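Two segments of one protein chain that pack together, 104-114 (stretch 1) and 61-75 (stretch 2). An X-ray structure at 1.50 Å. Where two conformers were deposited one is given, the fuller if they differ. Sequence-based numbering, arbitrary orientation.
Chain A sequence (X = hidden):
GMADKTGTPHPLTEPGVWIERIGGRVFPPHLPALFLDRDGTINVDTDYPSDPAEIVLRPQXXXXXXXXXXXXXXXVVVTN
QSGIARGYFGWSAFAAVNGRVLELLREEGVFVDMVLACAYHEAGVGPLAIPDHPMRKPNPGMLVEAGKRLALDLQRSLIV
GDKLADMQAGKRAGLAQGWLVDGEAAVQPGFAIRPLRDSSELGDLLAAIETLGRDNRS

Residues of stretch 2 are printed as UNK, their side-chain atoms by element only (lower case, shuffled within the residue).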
ATOM      1  N   LEU A 104      12.140  -7.139  -7.754  1.00 12.11           N
ATOM      2  CA  LEU A 104      11.612  -6.925  -9.094  1.00 12.17           C
ATOM      3  C   LEU A 104      11.389  -5.443  -9.388  1.00 11.47           C
ATOM      4  O   LEU A 104      11.637  -4.959 -10.503  1.00 12.16           O
ATOM      5  CB  LEU A 104      10.332  -7.724  -9.309  1.00 10.94           C
ATOM      6  CG  LEU A 104      10.520  -9.243  -9.375  1.00 14.05           C
ATOM      7  CD1 LEU A 104       9.188  -9.912  -9.274  1.00 14.76           C
ATOM      8  CD2 LEU A 104      11.232  -9.611 -10.657  1.00 19.50           C
ATOM      9  N   LEU A 105      10.923  -4.688  -8.402  1.00 10.04           N
ATOM     10  CA  LEU A 105      10.761  -3.252  -8.563  1.00 10.80           C
ATOM     11  C   LEU A 105      12.117  -2.567  -8.793  1.00 11.64           C
ATOM     12  O   LEU A 105      12.252  -1.670  -9.624  1.00 12.89           O
ATOM     13  CB  LEU A 105      10.077  -2.657  -7.338  1.00 11.71           C
ATOM     14  CG  LEU A 105       8.598  -2.968  -7.120  1.00 10.65           C
ATOM     15  CD1 LEU A 105       8.114  -2.340  -5.820  1.00 12.57           C
ATOM     16  CD2 LEU A 105       7.750  -2.524  -8.286  1.00 10.69           C
ATOM     17  N   ARG A 106      13.119  -2.981  -8.034  1.00 11.56           N
ATOM     18  CA  ARG A 106      14.488  -2.471  -8.220  1.00 13.36           C
ATOM     19  C   ARG A 106      14.973  -2.680  -9.650  1.00 13.68           C
ATOM     20  O   ARG A 106      15.582  -1.787 -10.240  1.00 15.25           O
ATOM     21  CB  ARG A 106      15.459  -3.146  -7.251  1.00 13.68           C
ATOM     22  CG  ARG A 106      16.840  -2.458  -7.213  1.00 14.98           C
ATOM     23  CD  ARG A 106      17.906  -3.282  -6.513  1.00 20.56           C
ATOM     24  NE  ARG A 106      18.215  -4.537  -7.208  1.00 28.51           N
ATOM     25  CZ  ARG A 106      18.997  -4.648  -8.288  1.00 36.23           C
ATOM     26  NH1 ARG A 106      19.584  -3.587  -8.831  1.00 38.99           N
ATOM     27  NH2 ARG A 106      19.199  -5.844  -8.836  1.00 40.61           N
ATOM     28  N   GLU A 107      14.677  -3.844 -10.207  1.00 15.19           N
ATOM     29  CA  GLU A 107      15.075  -4.155 -11.581  1.00 16.57           C
ATOM     30  C   GLU A 107      14.377  -3.274 -12.605  1.00 16.35           C
ATOM     31  O   GLU A 107      14.871  -3.107 -13.708  1.00 17.62           O
ATOM     32  CB  GLU A 107      14.816  -5.622 -11.885  1.00 16.25           C
ATOM     33  CG  GLU A 107      15.765  -6.545 -11.130  1.00 17.29           C
ATOM     34  CD  GLU A 107      15.410  -8.012 -11.270  1.00 23.01           C
ATOM     35  OE1 GLU A 107      14.504  -8.354 -12.059  1.00 37.20           O
ATOM     36  OE2 GLU A 107      16.037  -8.847 -10.579  1.00 37.39           O
ATOM     37  N   GLU A 108      13.223  -2.709 -12.235  1.00 13.18           N
ATOM     38  CA  GLU A 108      12.503  -1.731 -13.060  1.00 13.76           C
ATOM     39  C   GLU A 108      12.882  -0.281 -12.754  1.00 12.48           C
ATOM     40  O   GLU A 108      12.329   0.672 -13.351  1.00 14.89           O
ATOM     41  CB  GLU A 108      10.983  -1.892 -12.854  1.00 15.51           C
ATOM     42  CG  GLU A 108      10.397  -3.245 -13.219  1.00 14.84           C
ATOM     43  CD  GLU A 108      10.528  -3.584 -14.676  1.00 22.21           C
ATOM     44  OE1 GLU A 108      10.496  -2.665 -15.531  1.00 19.66           O
ATOM     45  OE2 GLU A 108      10.672  -4.790 -14.959  1.00 35.10           O
ATOM     46  N   GLY A 109      13.788  -0.105 -11.797  1.00 12.81           N
ATOM     47  CA  GLY A 109      14.288   1.191 -11.421  1.00 13.12           C
ATOM     48  C   GLY A 109      13.376   1.989 -10.519  1.00 12.21           C
ATOM     49  O   GLY A 109      13.455   3.225 -10.484  1.00 13.92           O
ATOM     50  N   VAL A 110      12.503   1.304  -9.780  1.00 11.91           N
ATOM     51  CA  VAL A 110      11.567   1.991  -8.875  1.00 11.45           C
ATOM     52  C   VAL A 110      11.678   1.386  -7.475  1.00 11.30           C
ATOM     53  O   VAL A 110      12.275   0.318  -7.282  1.00 12.05           O
ATOM     54  CB  VAL A 110      10.091   1.999  -9.404  1.00 11.03           C
ATOM     55  CG1 VAL A 110      10.040   2.547 -10.850  1.00 11.63           C
ATOM     56  CG2 VAL A 110       9.459   0.602  -9.362  1.00 11.56           C
ATOM     57  N   PHE A 111      11.146   2.108  -6.504  1.00 11.87           N
ATOM     58  CA  PHE A 111      11.282   1.692  -5.118  1.00 11.83           C
ATOM     59  C   PHE A 111      10.111   2.150  -4.261  1.00 11.70           C
ATOM     60  O   PHE A 111       9.309   3.001  -4.655  1.00 10.22           O
ATOM     61  CB  PHE A 111      12.592   2.227  -4.528  1.00 13.85           C
ATOM     62  CG  PHE A 111      12.878   3.611  -4.904  1.00 17.07           C
ATOM     63  CD1 PHE A 111      12.286   4.663  -4.242  1.00 17.66           C
ATOM     64  CD2 PHE A 111      13.725   3.896  -5.973  1.00 18.64           C
ATOM     65  CE1 PHE A 111      12.549   5.989  -4.610  1.00 23.36           C
ATOM     66  CE2 PHE A 111      13.992   5.205  -6.333  1.00 22.06           C
ATOM     67  CZ  PHE A 111      13.405   6.251  -5.657  1.00 20.84           C
ATOM     68  N   VAL A 112      10.044   1.559  -3.074  1.00 11.18           N
ATOM     69  CA  VAL A 112       9.110   2.009  -2.055  1.00  8.78           C
ATOM     70  C   VAL A 112       9.911   2.426  -0.819  1.00  9.80           C
ATOM     71  O   VAL A 112      11.130   2.199  -0.731  1.00 10.95           O
ATOM     72  CB  VAL A 112       8.064   0.950  -1.704  1.00  9.28           C
ATOM     73  CG1 VAL A 112       7.391   0.381  -2.974  1.00 10.92           C
ATOM     74  CG2 VAL A 112       8.627  -0.161  -0.878  1.00 10.37           C
ATOM     75  N   ASP A 113       9.220   3.067   0.119  1.00  8.01           N
ATOM     76  CA  ASP A 113       9.850   3.697   1.292  1.00 10.77           C
ATOM     77  C   ASP A 113       9.412   3.140   2.641  1.00  9.61           C
ATOM     78  O   ASP A 113      10.073   3.340   3.661  1.00  9.35           O
ATOM     79  CB  ASP A 113       9.609   5.182   1.198  1.00  9.49           C
ATOM     80  CG  ASP A 113      10.179   5.746  -0.083  1.00 10.41           C
ATOM     81  OD1 ASP A 113      11.447   5.716  -0.194  1.00 12.28           O
ATOM     82  OD2 ASP A 113       9.398   6.132  -0.989  1.00 11.81           O
HETATM   83  N   MSE A 114       8.297   2.417   2.664  1.00  9.26           N
HETATM   84  CA  MSE A 114       7.856   1.784   3.903  1.00  9.59           C
HETATM   85  C   MSE A 114       6.899   0.653   3.533  1.00  8.63           C
HETATM   86  O   MSE A 114       6.149   0.762   2.544  1.00  9.51           O
HETATM   87  CB  MSE A 114       7.179   2.797   4.815  1.00  8.81           C
HETATM   88  CG  MSE A 114       6.739   2.250   6.143  1.00  8.23           C
HETATM   89 SE   MSE A 114       6.107   3.554   7.415  0.75 12.65          SE
HETATM   90  CE  MSE A 114       7.817   4.211   8.004  1.00 18.85           C
ATOM     91  N   UNK A  61       1.261  -0.576 -12.819  1.00  9.66           N
ATOM     92  CA  UNK A  61       1.497   0.206 -11.597  1.00  9.20           C
ATOM     93  C   UNK A  61       2.852   0.911 -11.624  1.00  9.15           C
ATOM     94  O   UNK A  61       3.113   1.833 -10.853  1.00  9.69           O
ATOM     95  c   UNK A  61       1.158   0.096  -9.043  1.00 11.35           C
ATOM     96  c   UNK A  61       1.388  -0.673 -10.334  1.00  9.40           C
ATOM     97 se   UNK A  61      -0.314   1.352  -9.005  0.75  9.77          SE
ATOM     98  c   UNK A  61      -1.647   0.271  -9.853  1.00 11.88           C
ATOM     99  N   UNK A  62       3.765   0.440 -12.473  1.00  9.21           N
ATOM    100  CA  UNK A  62       5.128   0.956 -12.425  1.00  9.70           C
ATOM    101  C   UNK A  62       5.241   2.458 -12.762  1.00  9.13           C
ATOM    102  O   UNK A  62       6.016   3.158 -12.109  1.00  9.56           O
ATOM    103  c   UNK A  62       6.208  -1.338 -12.893  1.00 11.52           C
ATOM    104  c   UNK A  62       6.951  -2.172 -13.919  1.00 14.96           C
ATOM    105  c   UNK A  62       6.056   0.131 -13.326  1.00 11.32           C
ATOM    106  c   UNK A  62       6.893  -1.434 -11.536  1.00 13.93           C
ATOM    107  N   UNK A  63       4.457   2.985 -13.742  1.00 10.09           N
ATOM    108  CA  UNK A  63       4.504   4.436 -13.952  1.00 10.43           C
ATOM    109  C   UNK A  63       4.137   5.246 -12.711  1.00  9.85           C
ATOM    110  O   UNK A  63       4.663   6.326 -12.489  1.00 10.09           O
ATOM    111  c   UNK A  63       3.587   2.341 -14.746  1.00 10.20           C
ATOM    112  c   UNK A  63       3.488   4.651 -15.076  1.00 10.24           C
ATOM    113  c   UNK A  63       3.522   3.366 -15.822  1.00  9.96           C
ATOM    114  N   UNK A  64       3.188   4.755 -11.928  1.00  8.86           N
ATOM    115  CA  UNK A  64       2.800   5.480 -10.699  1.00  9.42           C
ATOM    116  C   UNK A  64       3.905   5.504  -9.667  1.00  9.81           C
ATOM    117  O   UNK A  64       4.162   6.546  -9.055  1.00  9.08           O
ATOM    118  c   UNK A  64       1.533   4.859 -10.111  1.00 10.73           C
ATOM    119  N   UNK A  65       4.552   4.367  -9.442  1.00  9.15           N
ATOM    120  CA  UNK A  65       5.655   4.327  -8.503  1.00  7.60           C
ATOM    121  C   UNK A  65       6.802   5.225  -8.996  1.00  9.56           C
ATOM    122  O   UNK A  65       7.331   6.015  -8.231  1.00 10.44           O
ATOM    123  c   UNK A  65       7.254   2.852  -7.218  1.00  9.28           C
ATOM    124  c   UNK A  65       5.373   0.555  -7.582  1.00  9.64           C
ATOM    125  c   UNK A  65       6.140   2.876  -8.255  1.00  8.52           C
ATOM    126  c   UNK A  65       4.995   1.985  -7.755  1.00  7.97           C
ATOM    127  N   UNK A  66       7.150   5.102 -10.270  1.00 10.50           N
ATOM    128  CA  UNK A  66       8.206   5.953 -10.844  1.00 11.22           C
ATOM    129  C   UNK A  66       7.897   7.441 -10.678  1.00 10.29           C
ATOM    130  O   UNK A  66       8.760   8.247 -10.313  1.00 10.61           O
ATOM    131  c   UNK A  66       8.383   5.628 -12.303  1.00 10.54           C
ATOM    132  N   UNK A  67       6.656   7.826 -10.940  1.00  9.94           N
ATOM    133  CA  UNK A  67       6.244   9.220 -10.815  1.00 10.96           C
ATOM    134  C   UNK A  67       6.376   9.732  -9.392  1.00 11.36           C
ATOM    135  O   UNK A  67       6.885  10.816  -9.167  1.00 13.15           O
ATOM    136  o   UNK A  67       4.782   9.088 -12.762  1.00 12.12           O
ATOM    137  c   UNK A  67       4.799   9.409 -11.362  1.00 11.64           C
ATOM    138  c   UNK A  67       4.315  10.785 -11.194  1.00 11.31           C
ATOM    139  N   UNK A  68       5.909   8.951  -8.425  1.00  9.76           N
ATOM    140  CA  UNK A  68       6.035   9.310  -7.013  1.00  9.55           C
ATOM    141  C   UNK A  68       7.509   9.408  -6.631  1.00  8.96           C
ATOM    142  O   UNK A  68       7.933  10.362  -5.954  1.00 11.11           O
ATOM    143  c   UNK A  68       5.326   8.283  -6.137  1.00 10.04           C
ATOM    144  N   UNK A  69       8.288   8.416  -7.030  1.00  9.33           N
ATOM    145  CA  UNK A  69       9.722   8.414  -6.726  1.00 10.41           C
ATOM    146  C   UNK A  69      10.365   9.740  -7.200  1.00 11.60           C
ATOM    147  O   UNK A  69      11.081  10.409  -6.441  1.00 12.60           O
ATOM    148  c   UNK A  69      10.490   7.251  -7.384  1.00  9.34           C
ATOM    149  n   UNK A  69       9.558   5.749  -5.648  1.00 10.92           N
ATOM    150  o   UNK A  69      10.446   4.852  -7.536  1.00 10.72           O
ATOM    151  c   UNK A  69      10.149   5.846  -6.856  1.00  9.27           C
ATOM    152  N   UNK A  70      10.099  10.096  -8.452  1.00 13.91           N
ATOM    153  CA  UNK A  70      10.746  11.269  -9.043  0.50 14.12           C
ATOM    154  C   UNK A  70      10.209  12.579  -8.452  1.00 15.12           C
ATOM    155  O   UNK A  70      10.921  13.596  -8.430  1.00 16.15           O
ATOM    156  n   UNK A  70      10.754   7.966 -14.143  0.50 19.35           N
ATOM    157  n   UNK A  70      10.504  10.195 -13.597  0.50 14.92           N
ATOM    158  c   UNK A  70      10.103   9.109 -14.258  0.50 20.46           C
ATOM    159  n   UNK A  70       9.055   9.175 -15.054  0.50 18.93           N
ATOM    160  c   UNK A  70      11.400  10.045 -11.222  0.50 17.70           C
ATOM    161  c   UNK A  70      10.649  11.225 -10.577  0.50 13.03           C
ATOM    162  c   UNK A  70      11.689  10.270 -12.724  0.50 17.71           C
ATOM    163  N   UNK A  71       8.984  12.553  -7.953  1.00 12.88           N
ATOM    164  CA  UNK A  71       8.368  13.685  -7.305  1.00 12.65           C
ATOM    165  C   UNK A  71       8.840  13.857  -5.846  1.00 13.66           C
ATOM    166  O   UNK A  71       8.486  14.840  -5.196  1.00 14.74           O
ATOM    167  c   UNK A  71       6.875  13.570  -7.376  1.00 15.72           C
ATOM    168  N   UNK A  72       9.597  12.882  -5.327  1.00 12.56           N
ATOM    169  CA  UNK A  72      10.075  12.928  -3.952  1.00 12.78           C
ATOM    170  C   UNK A  72       9.014  12.662  -2.897  1.00 13.51           C
ATOM    171  O   UNK A  72       9.189  13.060  -1.766  1.00 15.02           O
ATOM    172  N   UNK A  73       7.960  11.922  -3.296  1.00 13.50           N
ATOM    173  CA  UNK A  73       6.803  11.550  -2.479  1.00 14.16           C
ATOM    174  C   UNK A  73       7.024  10.130  -1.956  1.00 12.17           C
ATOM    175  O   UNK A  73       7.285   9.237  -2.766  1.00 14.00           O
ATOM    176  c   UNK A  73       5.266  13.996  -2.521  1.00 22.64           C
ATOM    177  c   UNK A  73       4.293  10.952  -2.751  1.00 20.97           C
ATOM    178  c   UNK A  73       5.511  11.611  -3.376  1.00 15.30           C
ATOM    179  c   UNK A  73       5.238  13.084  -3.729  1.00 20.10           C
ATOM    180  N   UNK A  74       6.960   9.928  -0.621  1.00 10.50           N
ATOM    181  CA  UNK A  74       7.155   8.557  -0.145  1.00  9.12           C
ATOM    182  C   UNK A  74       6.063   7.606  -0.660  1.00  9.89           C
ATOM    183  O   UNK A  74       4.873   7.987  -0.735  1.00 10.39           O
ATOM    184  c   UNK A  74       6.686  10.857   0.489  1.00 13.13           C
ATOM    185  c   UNK A  74       7.077   8.684   1.377  1.00 10.24           C
ATOM    186  c   UNK A  74       6.414   9.954   1.615  1.00 14.49           C
ATOM    187  N   UNK A  75       6.483   6.392  -0.998  1.00  7.27           N
ATOM    188  CA  UNK A  75       5.588   5.324  -1.414  1.00  8.18           C
ATOM    189  C   UNK A  75       5.485   4.311  -0.294  1.00  8.06           C
ATOM    190  O   UNK A  75       6.483   3.752   0.153  1.00  7.83           O
ATOM    191  c   UNK A  75       6.160   5.724  -3.872  1.00  9.91           C
ATOM    192  c   UNK A  75       5.164   3.510  -3.094  1.00  9.17           C
ATOM    193  c   UNK A  75       6.069   4.678  -2.718  1.00  7.98           C
TER
HETATM  194  O   HOH W   1       9.472   7.683  -3.240  1.00 11.32           O
HETATM  195  O   HOH W   2      12.136   5.502  -9.573  1.00 16.51           O

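Position 61 carries two carbons, a selenium and a terminal carbon in an unbranched chain, and it stays out of reach of stretch 1: selenomethionine, Met61. Position 62 has four carbons forked at the second. One tip lies 3.5 Å from Leu105 CD2, and the other reaches Glu108 CG. This is Leu62, and its CD2 makes that 3.5 Å approach to Leu105 CD2 while its CD1 sits 3.7 Å from Glu108 CG, so the fork spans a buried leucine and the aliphatic part of an exposed acid.

At position 63 three carbons close a ring onto the backbone N, pointing away from the partner: Pro63. Position 64 has a single carbon, buried but without contact: Ala64. Position 65 shows four carbons forked at the first, with one arm two carbons long; it points toward stretch 1 and meets Leu105, Val110 and the carbonyl of Phe111. It is Ile65, whose CG2 lies 3.7 Å from Val110 CB and whose CD1 lies 4.0 Å from Leu105 CD2. The lone carbon of position 66 touches Val110 CG1 at 3.8 Å from its CB, which makes it Ala66; here the two backbones come close, with Val110 CA 5.6 Å from Ala66 CA.

Position 67 has one carbon carrying an oxygen and a carbon: Thr67, whose OG1 donates to Pro63 O (2.8 Å) one turn back. Position 68, one carbon and no contact, is Ala68. Position 69 has two carbons, the second bearing one oxygen and one nitrogen, and it faces the backbone of Phe111. Asn69 accepts from Phe111 N through OD1 (3.0 Å) and donates from ND2 to Phe111 O (2.9 Å). Its CG also lies over one face of the Phe111 ring.

Position 70 runs three carbons, a nitrogen, then a carbon with two more nitrogens: Arg70, exposed and making no contact. Position 71, one carbon, is Ala71. Position 72 has no side chain and a positive phi where the helix ends in a Schellman motif: Gly72. Position 73, four carbons forked at the first with one longer arm, points away and is Ile73. Position 74, three carbons closing a ring onto N, has its CA 3.4 Å from Asp113 OD2: Pro74. Position 75, one carbon carrying two, is Val75, and its CG1 meets Val112 CG1 at 3.8 Å.

The contact works in three parts. Leu62, Ile65 and Ala66 form an apolar patch against Leu105 and Val110. Asn69 then satisfies both backbone polar groups of Phe111, as a neighboring strand might, and a water bridges its OD1 to Gly109 O. Finally, Val75 N donates to Asp113 OD2 (2.9 Å) while Val75 O accepts from Asp113 N (2.8 Å) and, weakly, from Met114 N (3.4 Å). Another water joins Asn69, Ile73 O and Asp113. The rule to read here is that an amide side chain can pair with both backbone N and O of one residue, and a carboxylate with a backbone N-H, beside an apolar patch.

Stretch 2 61-75: MLPAIATANRAGIPV
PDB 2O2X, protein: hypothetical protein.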